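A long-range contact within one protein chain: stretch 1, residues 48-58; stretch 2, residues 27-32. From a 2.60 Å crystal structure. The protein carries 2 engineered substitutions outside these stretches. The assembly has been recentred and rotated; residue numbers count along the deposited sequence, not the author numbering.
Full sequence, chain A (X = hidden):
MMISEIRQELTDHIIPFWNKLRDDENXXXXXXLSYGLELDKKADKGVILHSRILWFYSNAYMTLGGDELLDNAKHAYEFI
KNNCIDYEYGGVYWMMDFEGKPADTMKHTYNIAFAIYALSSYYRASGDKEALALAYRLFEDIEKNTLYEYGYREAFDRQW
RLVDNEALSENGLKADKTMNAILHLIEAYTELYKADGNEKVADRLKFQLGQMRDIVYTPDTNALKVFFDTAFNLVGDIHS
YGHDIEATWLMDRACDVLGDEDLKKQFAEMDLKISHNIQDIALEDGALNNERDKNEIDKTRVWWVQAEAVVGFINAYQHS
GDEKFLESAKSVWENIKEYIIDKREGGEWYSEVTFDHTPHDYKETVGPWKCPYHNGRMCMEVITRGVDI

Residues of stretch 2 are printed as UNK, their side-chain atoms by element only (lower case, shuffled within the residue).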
ATOM      1  N   ILE A  48      -7.758   5.521  -5.806  1.00 35.82           N
ATOM      2  CA  ILE A  48      -6.794   4.692  -5.077  1.00 37.44           C
ATOM      3  C   ILE A  48      -7.302   3.249  -4.906  1.00 36.77           C
ATOM      4  O   ILE A  48      -6.531   2.293  -4.969  1.00 40.40           O
ATOM      5  CB  ILE A  48      -6.403   5.306  -3.716  1.00 36.71           C
ATOM      6  CG1 ILE A  48      -4.937   5.733  -3.741  1.00 45.48           C
ATOM      7  CG2 ILE A  48      -6.577   4.307  -2.603  1.00 38.73           C
ATOM      8  CD1 ILE A  48      -4.618   6.795  -2.717  1.00 50.48           C
ATOM      9  N   LEU A  49      -8.604   3.108  -4.708  1.00 30.08           N
ATOM     10  CA  LEU A  49      -9.233   1.812  -4.583  1.00 33.81           C
ATOM     11  C   LEU A  49      -9.091   1.032  -5.887  1.00 40.51           C
ATOM     12  O   LEU A  49      -8.733  -0.144  -5.877  1.00 39.42           O
ATOM     13  CB  LEU A  49     -10.714   1.975  -4.197  1.00 35.03           C
ATOM     14  CG  LEU A  49     -11.647   0.764  -4.291  1.00 34.58           C
ATOM     15  CD1 LEU A  49     -11.131  -0.389  -3.467  1.00 34.10           C
ATOM     16  CD2 LEU A  49     -13.069   1.120  -3.893  1.00 35.91           C
ATOM     17  N   HIS A  50      -9.375   1.689  -7.011  1.00 40.78           N
ATOM     18  CA  HIS A  50      -9.260   1.039  -8.303  1.00 35.62           C
ATOM     19  C   HIS A  50      -7.826   0.724  -8.689  1.00 38.13           C
ATOM     20  O   HIS A  50      -7.553  -0.321  -9.279  1.00 42.66           O
ATOM     21  CB  HIS A  50      -9.973   1.837  -9.382  1.00 35.12           C
ATOM     22  CG  HIS A  50     -11.453   1.641  -9.363  1.00 46.37           C
ATOM     23  ND1 HIS A  50     -12.262   2.204  -8.398  1.00 43.34           N
ATOM     24  CD2 HIS A  50     -12.266   0.898 -10.152  1.00 46.33           C
ATOM     25  CE1 HIS A  50     -13.512   1.838  -8.612  1.00 41.05           C
ATOM     26  NE2 HIS A  50     -13.543   1.045  -9.669  1.00 38.39           N
ATOM     27  N   SER A  51      -6.896   1.595  -8.344  1.00 32.60           N
ATOM     28  CA  SER A  51      -5.518   1.271  -8.635  1.00 31.17           C
ATOM     29  C   SER A  51      -5.084   0.056  -7.840  1.00 32.27           C
ATOM     30  O   SER A  51      -4.359  -0.791  -8.346  1.00 30.61           O
ATOM     31  CB  SER A  51      -4.618   2.467  -8.370  1.00 32.62           C
ATOM     32  OG  SER A  51      -4.969   3.516  -9.242  1.00 31.48           O
ATOM     33  N   ARG A  52      -5.542  -0.039  -6.595  1.00 37.23           N
ATOM     34  CA  ARG A  52      -5.168  -1.168  -5.744  1.00 37.05           C
ATOM     35  C   ARG A  52      -5.779  -2.489  -6.222  1.00 33.53           C
ATOM     36  O   ARG A  52      -5.132  -3.550  -6.179  1.00 28.84           O
ATOM     37  CB  ARG A  52      -5.499  -0.874  -4.291  1.00 33.14           C
ATOM     38  CG  ARG A  52      -4.597   0.178  -3.708  1.00 39.61           C
ATOM     39  CD  ARG A  52      -5.113   0.750  -2.404  1.00 39.36           C
ATOM     40  NE  ARG A  52      -4.054   1.424  -1.661  1.00 44.43           N
ATOM     41  CZ  ARG A  52      -4.159   1.835  -0.399  1.00 49.50           C
ATOM     42  NH1 ARG A  52      -5.283   1.646   0.287  1.00 50.82           N
ATOM     43  NH2 ARG A  52      -3.130   2.431   0.182  1.00 44.62           N
ATOM     44  N   ILE A  53      -7.018  -2.414  -6.694  1.00 31.35           N
ATOM     45  CA  ILE A  53      -7.636  -3.566  -7.325  1.00 36.95           C
ATOM     46  C   ILE A  53      -6.840  -3.956  -8.583  1.00 35.15           C
ATOM     47  O   ILE A  53      -6.456  -5.124  -8.741  1.00 32.47           O
ATOM     48  CB  ILE A  53      -9.111  -3.314  -7.623  1.00 37.24           C
ATOM     49  CG1 ILE A  53      -9.857  -3.152  -6.306  1.00 34.07           C
ATOM     50  CG2 ILE A  53      -9.724  -4.463  -8.435  1.00 35.36           C
ATOM     51  CD1 ILE A  53     -11.258  -2.558  -6.444  1.00 33.32           C
ATOM     52  N   LEU A  54      -6.561  -2.973  -9.444  1.00 39.04           N
ATOM     53  CA  LEU A  54      -5.735  -3.197 -10.645  1.00 32.09           C
ATOM     54  C   LEU A  54      -4.408  -3.842 -10.267  1.00 33.68           C
ATOM     55  O   LEU A  54      -4.015  -4.862 -10.838  1.00 37.29           O
ATOM     56  CB  LEU A  54      -5.505  -1.902 -11.432  1.00 32.00           C
ATOM     57  CG  LEU A  54      -4.609  -2.021 -12.679  1.00 38.29           C
ATOM     58  CD1 LEU A  54      -4.989  -3.213 -13.552  1.00 35.35           C
ATOM     59  CD2 LEU A  54      -4.574  -0.747 -13.517  1.00 30.67           C
ATOM     60  N   TRP A  55      -3.723  -3.277  -9.281  1.00 34.12           N
ATOM     61  CA  TRP A  55      -2.484  -3.893  -8.842  1.00 33.33           C
ATOM     62  C   TRP A  55      -2.712  -5.340  -8.411  1.00 32.95           C
ATOM     63  O   TRP A  55      -1.919  -6.230  -8.711  1.00 36.61           O
ATOM     64  CB  TRP A  55      -1.802  -3.106  -7.707  1.00 30.53           C
ATOM     65  CG  TRP A  55      -0.537  -3.818  -7.290  1.00 29.97           C
ATOM     66  CD1 TRP A  55       0.712  -3.635  -7.802  1.00 28.82           C
ATOM     67  CD2 TRP A  55      -0.421  -4.884  -6.329  1.00 34.99           C
ATOM     68  NE1 TRP A  55       1.602  -4.490  -7.203  1.00 34.77           N
ATOM     69  CE2 TRP A  55       0.933  -5.274  -6.299  1.00 33.64           C
ATOM     70  CE3 TRP A  55      -1.329  -5.535  -5.481  1.00 30.43           C
ATOM     71  CZ2 TRP A  55       1.398  -6.293  -5.469  1.00 32.37           C
ATOM     72  CZ3 TRP A  55      -0.860  -6.549  -4.657  1.00 26.34           C
ATOM     73  CH2 TRP A  55       0.481  -6.914  -4.657  1.00 29.12           C
ATOM     74  N   PHE A  56      -3.804  -5.558  -7.690  1.00 35.82           N
ATOM     75  CA  PHE A  56      -4.075  -6.846  -7.085  1.00 36.54           C
ATOM     76  C   PHE A  56      -4.351  -7.929  -8.111  1.00 40.13           C
ATOM     77  O   PHE A  56      -3.784  -9.026  -8.035  1.00 36.98           O
ATOM     78  CB  PHE A  56      -5.276  -6.745  -6.160  1.00 38.02           C
ATOM     79  CG  PHE A  56      -5.829  -8.073  -5.760  1.00 34.67           C
ATOM     80  CD1 PHE A  56      -5.170  -8.848  -4.834  1.00 32.03           C
ATOM     81  CD2 PHE A  56      -7.002  -8.541  -6.315  1.00 32.20           C
ATOM     82  CE1 PHE A  56      -5.670 -10.061  -4.459  1.00 37.45           C
ATOM     83  CE2 PHE A  56      -7.521  -9.755  -5.931  1.00 37.45           C
ATOM     84  CZ  PHE A  56      -6.855 -10.523  -5.004  1.00 37.33           C
ATOM     85  N   TYR A  57      -5.230  -7.637  -9.062  1.00 35.56           N
ATOM     86  CA  TYR A  57      -5.530  -8.637 -10.071  1.00 36.62           C
ATOM     87  C   TYR A  57      -4.329  -8.887 -10.948  1.00 42.77           C
ATOM     88  O   TYR A  57      -3.981 -10.049 -11.218  1.00 45.85           O
ATOM     89  CB  TYR A  57      -6.764  -8.265 -10.883  1.00 38.67           C
ATOM     90  CG  TYR A  57      -8.043  -8.653 -10.183  1.00 39.88           C
ATOM     91  CD1 TYR A  57      -8.290  -9.986  -9.836  1.00 37.70           C
ATOM     92  CD2 TYR A  57      -8.996  -7.700  -9.857  1.00 35.16           C
ATOM     93  CE1 TYR A  57      -9.454 -10.354  -9.201  1.00 37.95           C
ATOM     94  CE2 TYR A  57     -10.162  -8.056  -9.217  1.00 41.81           C
ATOM     95  CZ  TYR A  57     -10.389  -9.384  -8.889  1.00 42.39           C
ATOM     96  OH  TYR A  57     -11.553  -9.739  -8.249  1.00 40.71           O
ATOM     97  N   SER A  58      -3.677  -7.809 -11.376  1.00 37.98           N
ATOM     98  CA  SER A  58      -2.480  -7.973 -12.189  1.00 40.60           C
ATOM     99  C   SER A  58      -1.491  -8.928 -11.495  1.00 38.84           C
ATOM    100  O   SER A  58      -0.946  -9.828 -12.125  1.00 45.70           O
ATOM    101  CB  SER A  58      -1.835  -6.618 -12.547  1.00 43.33           C
ATOM    102  OG  SER A  58      -2.776  -5.717 -13.130  1.00 37.00           O
ATOM    103  N   UNK A  27     -19.029   0.036 -14.927  1.00 48.52           N
ATOM    104  CA  UNK A  27     -17.584  -0.026 -15.083  1.00 42.49           C
ATOM    105  C   UNK A  27     -16.840  -0.051 -13.764  1.00 45.36           C
ATOM    106  O   UNK A  27     -17.329   0.429 -12.748  1.00 48.44           O
ATOM    107  N   UNK A  28     -15.649  -0.622 -13.763  1.00 42.53           N
ATOM    108  CA  UNK A  28     -14.871  -0.702 -12.543  1.00 40.41           C
ATOM    109  C   UNK A  28     -15.500  -1.605 -11.498  1.00 43.44           C
ATOM    110  O   UNK A  28     -16.189  -2.563 -11.832  1.00 46.85           O
ATOM    111  N   UNK A  29     -15.253  -1.305 -10.227  1.00 44.63           N
ATOM    112  CA  UNK A  29     -15.813  -2.073  -9.112  1.00 42.57           C
ATOM    113  C   UNK A  29     -16.657  -1.203  -8.171  1.00 40.31           C
ATOM    114  O   UNK A  29     -16.430  -0.000  -8.075  1.00 41.48           O
ATOM    115  c   UNK A  29     -12.676  -5.788 -10.506  1.00 43.39           C
ATOM    116  c   UNK A  29     -14.064  -5.114  -8.675  1.00 38.81           C
ATOM    117  c   UNK A  29     -13.419  -6.107  -9.370  1.00 37.79           C
ATOM    118  c   UNK A  29     -13.239  -3.476 -10.205  1.00 39.07           C
ATOM    119  c   UNK A  29     -14.687  -2.727  -8.324  1.00 38.01           C
ATOM    120  c   UNK A  29     -13.978  -3.792  -9.077  1.00 38.28           C
ATOM    121  c   UNK A  29     -12.588  -4.461 -10.921  1.00 43.35           C
ATOM    122  N   UNK A  30     -17.616  -1.812  -7.475  1.00 38.76           N
ATOM    123  CA  UNK A  30     -18.447  -1.077  -6.521  1.00 44.74           C
ATOM    124  C   UNK A  30     -17.584  -0.417  -5.422  1.00 41.24           C
ATOM    125  O   UNK A  30     -16.551  -0.962  -5.002  1.00 38.34           O
ATOM    126  c   UNK A  30     -21.877  -2.796  -8.813  1.00 48.28           C
ATOM    127  c   UNK A  30     -20.369  -2.754  -6.925  1.00 48.48           C
ATOM    128  c   UNK A  30     -21.913  -4.175  -8.759  1.00 49.60           C
ATOM    129  c   UNK A  30     -20.429  -4.149  -6.889  1.00 48.02           C
ATOM    130  c   UNK A  30     -21.189  -4.859  -7.803  1.00 46.09           C
ATOM    131  c   UNK A  30     -19.535  -1.979  -5.913  1.00 44.76           C
ATOM    132  c   UNK A  30     -21.110  -2.093  -7.901  1.00 47.35           C
ATOM    133  o   UNK A  30     -22.669  -4.879  -9.669  1.00 56.95           O
ATOM    134  N   UNK A  31     -18.007   0.760  -4.978  1.00 34.21           N
ATOM    135  CA  UNK A  31     -17.182   1.585  -4.124  1.00 36.97           C
ATOM    136  C   UNK A  31     -17.355   1.383  -2.628  1.00 46.07           C
ATOM    137  O   UNK A  31     -16.511   1.836  -1.848  1.00 43.25           O
ATOM    138  N   UNK A  32     -18.424   0.712  -2.204  1.00 42.51           N
ATOM    139  CA  UNK A  32     -18.701   0.627  -0.774  1.00 41.64           C
ATOM    140  C   UNK A  32     -19.429  -0.645  -0.346  1.00 47.78           C
ATOM    141  O   UNK A  32     -20.519  -0.967  -0.842  1.00 46.04           O
ATOM    142  c   UNK A  32     -21.080   1.431   3.113  1.00 50.00           C
ATOM    143  c   UNK A  32     -19.697   1.940   1.191  1.00 44.70           C
ATOM    144  c   UNK A  32     -20.159   2.040   3.953  1.00 51.50           C
ATOM    145  c   UNK A  32     -19.012   2.610   3.427  1.00 49.82           C
ATOM    146  o   UNK A  32     -20.405   2.081   5.312  1.00 55.32           O
ATOM    147  c   UNK A  32     -20.849   1.390   1.748  1.00 47.45           C
ATOM    148  c   UNK A  32     -19.453   1.882  -0.301  1.00 41.08           C
ATOM    149  c   UNK A  32     -18.785   2.555   2.048  1.00 46.06           C
TER

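Residues 48-58 form one segment of a longer helix, and residues 27-32 run past it as an extended piece of chain without regular structure. The helix meets this chain with Leu-49, His-50, Ile-53 and Tyr-57.

Position 27 has backbone atoms and nothing more, and it makes no contact with the helix. Its phi/psi of 87/154 would jam a CB against the carbonyl oxygen of the preceding residue, so the backbone by itself calls for Gly-27.

Position 28 again lacks any side-chain atom, but here the helix supplies an additional reason. Phi is positive (67°), which favours glycine, and the CA of position 28 lies 3.6 Å from NE2 of His-50, near the plane of the imidazole and at its edge. An ideal CB at position 28 would point toward the helix and come 2.6 Å from NE2 of His-50, a clash. The residue is Gly-28.

Position 29 carries seven side-chain atoms, all carbon: one followed by a ring of six, with no oxygen on it. The CA-to-CB bond points toward the helix, and the ring packs against Ile-53 and Tyr-57, while CD2 of His-50 lies at the edge of this ring, near its plane. A six-carbon aromatic ring on a single carbon, bearing no hydroxyl, identifies Phe-29. Its CE2 is 3.8 Å from CG2 of Ile-53, and that methyl sits over the ring face, 3.9 Å from the centroid of the Phe-29 ring and 14° off the normal, a CH-pi contact. CZ of Phe-29 approaches CE2 of Tyr-57 to 3.6 Å; the two ring planes are near parallel (28°) but slid apart, with centroids 5.9 Å from each other, so the rings barely overlap.

Position 30 has one carbon leading to a six-carbon ring that bears an oxygen. Its CA-to-CB bond points away from the helix, and its side chain stays out of contact with the helix. The contact is instead made by the backbone, with the O of position 30 4.2 Å from CD2 of Leu-49. The ring with its single oxygen makes this Tyr-30.

Position 31 has no side-chain atoms. Its carbonyl O lies 4.1 Å from CD2 of Leu-49. An ideal CB at position 31 would stand 4.8 Å from CD2 of Leu-49, so this contact does not exclude a side chain. The residue is Gly-31.

Position 32 repeats the pattern of a carbon, a six-carbon ring and one oxygen. Its CA-to-CB bond points away from the helix, and the side chain does not touch it. This is Tyr-32.

The contact, which buries 295 Å² in all, combines one directed polar link with apolar packing. The N of Phe-29 donates a nearly linear hydrogen bond to NE2 of His-50 (3.0 Å, 178°), so NE2 accepts a hydrogen bond from a backbone NH that makes none within its own stretch. One turn further along the helix, Ile-53 covers a face of the Phe-29 ring, and Tyr-57 extends the apolar surface by another turn. Leu-49 packs against the carbonyls that follow.

Stretch 2, residues 27-32: GGFYGY
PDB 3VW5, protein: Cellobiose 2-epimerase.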